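Local coordinates for protein 2-oxoadipate dioxygenase/decarboxylase (Pseudomonas putida, PDB 6W1G) that uses iron(II) and molecular oxygen to decarboxylate and hydroxylate 2-oxoadipate to D-2-hydroxyglutarate in D-lysine catabolism, at residues T189-Y203 / D215-L227. Numbering follows the deposited sequence.
Sequences TFRWHQDATVTAEQY and DVVAFKGPHINHL. With NI (nickel (II) ion), chain B.
Trp192 holds CG opposite its backbone N (chi1 -177°), while His223 tucks CG between its own N and carbonyl carbon (chi1 51°); these turns lay the indole over the imidazole in an offset stack. The planes are 27° apart, and Trp192 CZ3 sits above the centre of the His223 ring, 3.4 Å from His223 CE1. Phe219 completes an aromatic cluster, its ring oblique to the indole, with His223 CE1 over one face. The cluster joins the loop before helix 200-209 to the loop that leads from helix 211-217 to strand 226-229, an outermost strand of the mixed sheet in this glyoxalase-clan enzyme.

The edge of the imidazole is fixed at both nitrogens. His223 NE2 donates to Asp215 OD1 on the syn side at 2.7 Å, with the oxygen in the ring plane; His223 ND1 lies 2.6 Å from water 2, which also accepts from His193 N. Asp215 in turn forms a salt bridge with Arg74, which binds 2-oxoadipate and is probably important for substrate specificity; His223 thus lies one layer behind, holding Asp215. A leucine in its place would probably leave Asp215 OD1 without its donor, the carboxylate held less firmly beside Arg74, and the indole without its stacking partner.

Around 196-198, Thr197 N donates to Ala218 O at 2.8 Å, nearly straight, and Ala218 CB packs against the edge of the Tyr203 ring and against Val198 CG2. The extended Lys220 chain runs across His193, CD against CB, and water 5 links its NZ to Asp195 N. At the opposite end Phe190 CD1 brings its ring edge to Pro222 O, 3.3 Å away, Pro222 being the centre of an inverse gamma turn, and water 1 bridges Phe190 O and Ile224 N. Beyond Ile224 the chain reaches the metal site shared with His70 and Glu294, where His226 NE2 binds nickel at 2.0 Å.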
# COMPACT_ATOMS: atom_id res chain seq x y z
N THR A 189 -5.08 12.72 -14.28
CA THR A 189 -5.18 13.32 -12.96
C THR A 189 -3.86 13.29 -12.24
O THR A 189 -3.61 14.16 -11.40
CB THR A 189 -6.26 12.60 -12.17
OG1 THR A 189 -7.49 12.77 -12.84
CG2 THR A 189 -6.47 13.16 -10.81
N PHE A 190 -3.02 12.29 -12.54
CA PHE A 190 -1.83 11.97 -11.74
C PHE A 190 -0.53 12.30 -12.43
O PHE A 190 0.55 12.04 -11.88
CB PHE A 190 -1.88 10.49 -11.39
CG PHE A 190 -3.20 10.10 -10.76
CD1 PHE A 190 -3.58 10.61 -9.53
CD2 PHE A 190 -4.11 9.34 -11.46
CE1 PHE A 190 -4.77 10.33 -8.98
CE2 PHE A 190 -5.35 9.03 -10.89
CZ PHE A 190 -5.68 9.53 -9.65
N ARG A 191 -0.58 12.95 -13.58
CA ARG A 191 0.64 13.31 -14.28
C ARG A 191 1.34 14.48 -13.62
O ARG A 191 0.70 15.37 -13.04
CB ARG A 191 0.27 13.73 -15.69
CG ARG A 191 -0.06 12.64 -16.60
CD ARG A 191 -0.27 13.15 -18.03
NE ARG A 191 -0.85 12.07 -18.81
CZ ARG A 191 -0.14 11.10 -19.36
NH1 ARG A 191 1.17 11.11 -19.24
NH2 ARG A 191 -0.74 10.14 -20.04
N TRP A 192 2.66 14.53 -13.78
CA TRP A 192 3.42 15.67 -13.29
C TRP A 192 3.22 16.87 -14.21
O TRP A 192 3.29 16.74 -15.43
CB TRP A 192 4.91 15.30 -13.29
CG TRP A 192 5.77 16.40 -12.73
CD1 TRP A 192 6.40 17.39 -13.42
CD2 TRP A 192 6.05 16.63 -11.34
NE1 TRP A 192 7.07 18.22 -12.55
CE2 TRP A 192 6.87 17.77 -11.27
CE3 TRP A 192 5.70 15.97 -10.16
CZ2 TRP A 192 7.33 18.28 -10.06
CZ3 TRP A 192 6.18 16.48 -8.95
CH2 TRP A 192 6.98 17.61 -8.91
N HIS A 193 3.02 18.05 -13.61
CA HIS A 193 2.95 19.32 -14.35
C HIS A 193 3.90 20.31 -13.71
O HIS A 193 3.76 20.63 -12.53
CB HIS A 193 1.53 19.88 -14.33
CG HIS A 193 0.51 18.97 -14.93
ND1 HIS A 193 -0.36 18.21 -14.17
CD2 HIS A 193 0.25 18.65 -16.22
CE1 HIS A 193 -1.12 17.48 -14.97
NE2 HIS A 193 -0.76 17.72 -16.22
N GLN A 194 4.88 20.82 -14.48
CA GLN A 194 5.89 21.70 -13.89
C GLN A 194 5.38 23.12 -13.62
O GLN A 194 5.94 23.81 -12.77
CB GLN A 194 7.17 21.74 -14.72
CG GLN A 194 7.06 22.40 -16.04
CD GLN A 194 8.43 22.66 -16.64
OE1 GLN A 194 9.31 21.80 -16.62
NE2 GLN A 194 8.63 23.87 -17.14
N ASP A 195 4.32 23.55 -14.30
CA ASP A 195 3.83 24.92 -14.15
C ASP A 195 2.97 25.01 -12.89
O ASP A 195 1.86 24.47 -12.83
CB ASP A 195 3.06 25.35 -15.39
CG ASP A 195 3.97 25.84 -16.52
OD1 ASP A 195 4.93 25.12 -16.90
OD2 ASP A 195 3.71 26.94 -17.05
N ALA A 196 3.49 25.70 -11.87
CA ALA A 196 2.73 25.92 -10.65
C ALA A 196 1.54 26.84 -10.90
O ALA A 196 1.48 27.60 -11.86
CB ALA A 196 3.61 26.59 -9.60
N THR A 197 0.59 26.76 -9.97
CA THR A 197 -0.61 27.57 -10.00
C THR A 197 -0.48 28.84 -9.16
O THR A 197 -1.46 29.58 -9.02
CB THR A 197 -1.77 26.73 -9.45
OG1 THR A 197 -1.59 26.53 -8.04
CG2 THR A 197 -1.80 25.37 -10.12
N VAL A 198 0.70 29.11 -8.62
CA VAL A 198 0.92 30.19 -7.67
C VAL A 198 2.16 30.95 -8.11
O VAL A 198 2.96 30.49 -8.93
CB VAL A 198 1.10 29.65 -6.23
CG1 VAL A 198 -0.20 29.03 -5.77
CG2 VAL A 198 2.26 28.65 -6.16
N THR A 199 2.30 32.16 -7.56
CA THR A 199 3.51 32.94 -7.75
C THR A 199 4.63 32.36 -6.90
O THR A 199 4.40 31.60 -5.95
CB THR A 199 3.28 34.39 -7.35
OG1 THR A 199 3.03 34.46 -5.94
CG2 THR A 199 2.10 34.98 -8.11
N ALA A 200 5.86 32.74 -7.23
CA ALA A 200 7.00 32.31 -6.41
C ALA A 200 6.81 32.74 -4.96
O ALA A 200 7.13 31.98 -4.04
CB ALA A 200 8.29 32.91 -6.97
N GLU A 201 6.27 33.94 -4.75
CA GLU A 201 6.03 34.44 -3.40
C GLU A 201 5.05 33.53 -2.67
O GLU A 201 5.34 33.05 -1.56
CB GLU A 201 5.48 35.87 -3.48
CG GLU A 201 5.22 36.52 -2.13
CD GLU A 201 6.49 36.99 -1.45
OE1 GLU A 201 7.52 36.30 -1.60
OE2 GLU A 201 6.47 38.05 -0.78
N GLN A 202 3.89 33.29 -3.27
CA GLN A 202 2.91 32.39 -2.68
C GLN A 202 3.49 31.00 -2.44
O GLN A 202 3.30 30.42 -1.37
CB GLN A 202 1.69 32.31 -3.60
CG GLN A 202 0.92 33.63 -3.71
CD GLN A 202 -0.16 33.61 -4.78
OE1 GLN A 202 -0.04 32.92 -5.79
NE2 GLN A 202 -1.23 34.36 -4.56
N TYR A 203 4.22 30.46 -3.42
CA TYR A 203 4.85 29.16 -3.23
C TYR A 203 5.76 29.17 -2.02
O TYR A 203 5.81 28.20 -1.26
CB TYR A 203 5.66 28.78 -4.47
CG TYR A 203 6.32 27.43 -4.38
CD1 TYR A 203 5.67 26.29 -4.82
CD2 TYR A 203 7.61 27.29 -3.87
CE1 TYR A 203 6.27 25.03 -4.74
CE2 TYR A 203 8.22 26.04 -3.79
CZ TYR A 203 7.55 24.92 -4.23
OH TYR A 203 8.14 23.68 -4.16
N ASP A 215 3.30 21.20 -1.94
CA ASP A 215 3.17 20.10 -2.89
C ASP A 215 1.72 19.93 -3.36
O ASP A 215 1.49 19.58 -4.52
CB ASP A 215 3.73 18.81 -2.28
CG ASP A 215 3.68 17.64 -3.25
OD1 ASP A 215 4.42 17.68 -4.25
OD2 ASP A 215 2.89 16.71 -3.02
N VAL A 216 0.75 20.15 -2.47
CA VAL A 216 -0.66 20.02 -2.82
C VAL A 216 -1.17 21.29 -3.49
O VAL A 216 -1.76 21.26 -4.57
CB VAL A 216 -1.48 19.67 -1.55
CG1 VAL A 216 -2.98 19.68 -1.86
CG2 VAL A 216 -1.06 18.31 -1.02
N VAL A 217 -0.97 22.43 -2.85
CA VAL A 217 -1.65 23.63 -3.29
C VAL A 217 -1.02 24.21 -4.55
O VAL A 217 -1.72 24.78 -5.41
CB VAL A 217 -1.65 24.68 -2.16
CG1 VAL A 217 -2.25 25.97 -2.63
CG2 VAL A 217 -2.40 24.16 -0.96
N ALA A 218 0.29 24.09 -4.69
CA ALA A 218 0.98 24.81 -5.76
C ALA A 218 0.87 24.16 -7.14
O ALA A 218 1.25 24.78 -8.12
CB ALA A 218 2.46 24.99 -5.44
N PHE A 219 0.39 22.92 -7.24
CA PHE A 219 0.39 22.19 -8.49
C PHE A 219 -1.03 21.97 -8.99
O PHE A 219 -2.01 22.10 -8.24
CB PHE A 219 1.14 20.86 -8.35
CG PHE A 219 2.61 21.05 -8.04
CD1 PHE A 219 3.03 21.21 -6.74
CD2 PHE A 219 3.55 21.11 -9.05
CE1 PHE A 219 4.37 21.41 -6.45
CE2 PHE A 219 4.89 21.31 -8.76
CZ PHE A 219 5.29 21.46 -7.47
N LYS A 220 -1.12 21.63 -10.26
CA LYS A 220 -2.41 21.55 -10.91
C LYS A 220 -3.25 20.39 -10.39
O LYS A 220 -4.49 20.46 -10.44
CB LYS A 220 -2.23 21.40 -12.41
CG LYS A 220 -1.54 22.60 -13.07
CD LYS A 220 -1.57 22.50 -14.59
CE LYS A 220 -0.54 23.40 -15.25
NZ LYS A 220 -0.38 23.10 -16.70
N GLY A 221 -2.60 19.32 -9.91
CA GLY A 221 -3.32 18.16 -9.47
C GLY A 221 -2.46 17.24 -8.66
O GLY A 221 -1.29 17.55 -8.34
N PRO A 222 -3.00 16.07 -8.28
CA PRO A 222 -2.31 15.11 -7.40
C PRO A 222 -1.31 14.22 -8.12
O PRO A 222 -1.57 13.04 -8.42
CB PRO A 222 -3.47 14.30 -6.82
CG PRO A 222 -4.48 14.29 -7.88
CD PRO A 222 -4.42 15.70 -8.47
N HIS A 223 -0.15 14.76 -8.39
CA HIS A 223 0.89 13.99 -9.05
C HIS A 223 1.35 12.84 -8.16
O HIS A 223 1.13 12.83 -6.94
CB HIS A 223 2.06 14.88 -9.46
CG HIS A 223 2.60 15.74 -8.36
ND1 HIS A 223 2.81 17.09 -8.53
CD2 HIS A 223 2.98 15.45 -7.09
CE1 HIS A 223 3.31 17.60 -7.41
NE2 HIS A 223 3.41 16.63 -6.52
N ILE A 224 2.01 11.87 -8.76
CA ILE A 224 2.43 10.69 -8.01
C ILE A 224 3.49 11.11 -7.00
O ILE A 224 4.55 11.64 -7.35
CB ILE A 224 2.95 9.61 -8.96
CG1 ILE A 224 1.81 9.14 -9.86
CG2 ILE A 224 3.57 8.47 -8.19
CD1 ILE A 224 2.24 8.24 -10.98
N ASN A 225 3.22 10.88 -5.72
CA ASN A 225 4.22 11.14 -4.69
C ASN A 225 5.27 10.05 -4.66
O ASN A 225 6.46 10.32 -4.42
CB ASN A 225 3.53 11.19 -3.34
CG ASN A 225 4.46 11.51 -2.22
OD1 ASN A 225 4.72 10.65 -1.38
ND2 ASN A 225 4.96 12.73 -2.17
N HIS A 226 4.84 8.82 -4.88
CA HIS A 226 5.75 7.73 -5.19
C HIS A 226 4.91 6.59 -5.75
O HIS A 226 3.69 6.52 -5.56
CB HIS A 226 6.62 7.30 -4.01
CG HIS A 226 5.84 6.92 -2.80
ND1 HIS A 226 5.61 7.79 -1.77
CD2 HIS A 226 5.23 5.76 -2.45
CE1 HIS A 226 4.91 7.19 -0.82
NE2 HIS A 226 4.67 5.94 -1.20
N LEU A 227 5.60 5.70 -6.45
CA LEU A 227 5.07 4.44 -6.92
C LEU A 227 6.05 3.37 -6.47
O LEU A 227 7.22 3.42 -6.87
CB LEU A 227 4.99 4.48 -8.43
CG LEU A 227 4.08 3.63 -9.15
CD1 LEU A 227 2.78 3.33 -8.72
CD2 LEU A 227 4.18 3.71 -10.61
NI NI B . 4.24 4.41 0.08
O HOH W 1 3.25 11.94 -11.61
O HOH W 2 2.60 18.36 -10.82
O HOH W 3 1.43 22.04 -11.70
O HOH W 4 -0.05 18.32 -11.18
O HOH W 5 2.63 22.50 -16.58
O HOH W 6 -3.50 24.23 -7.43
O HOH W 7 2.42 5.38 0.70
O HOH W 8 3.74 3.31 1.73
O HOH W 9 4.92 5.58 1.92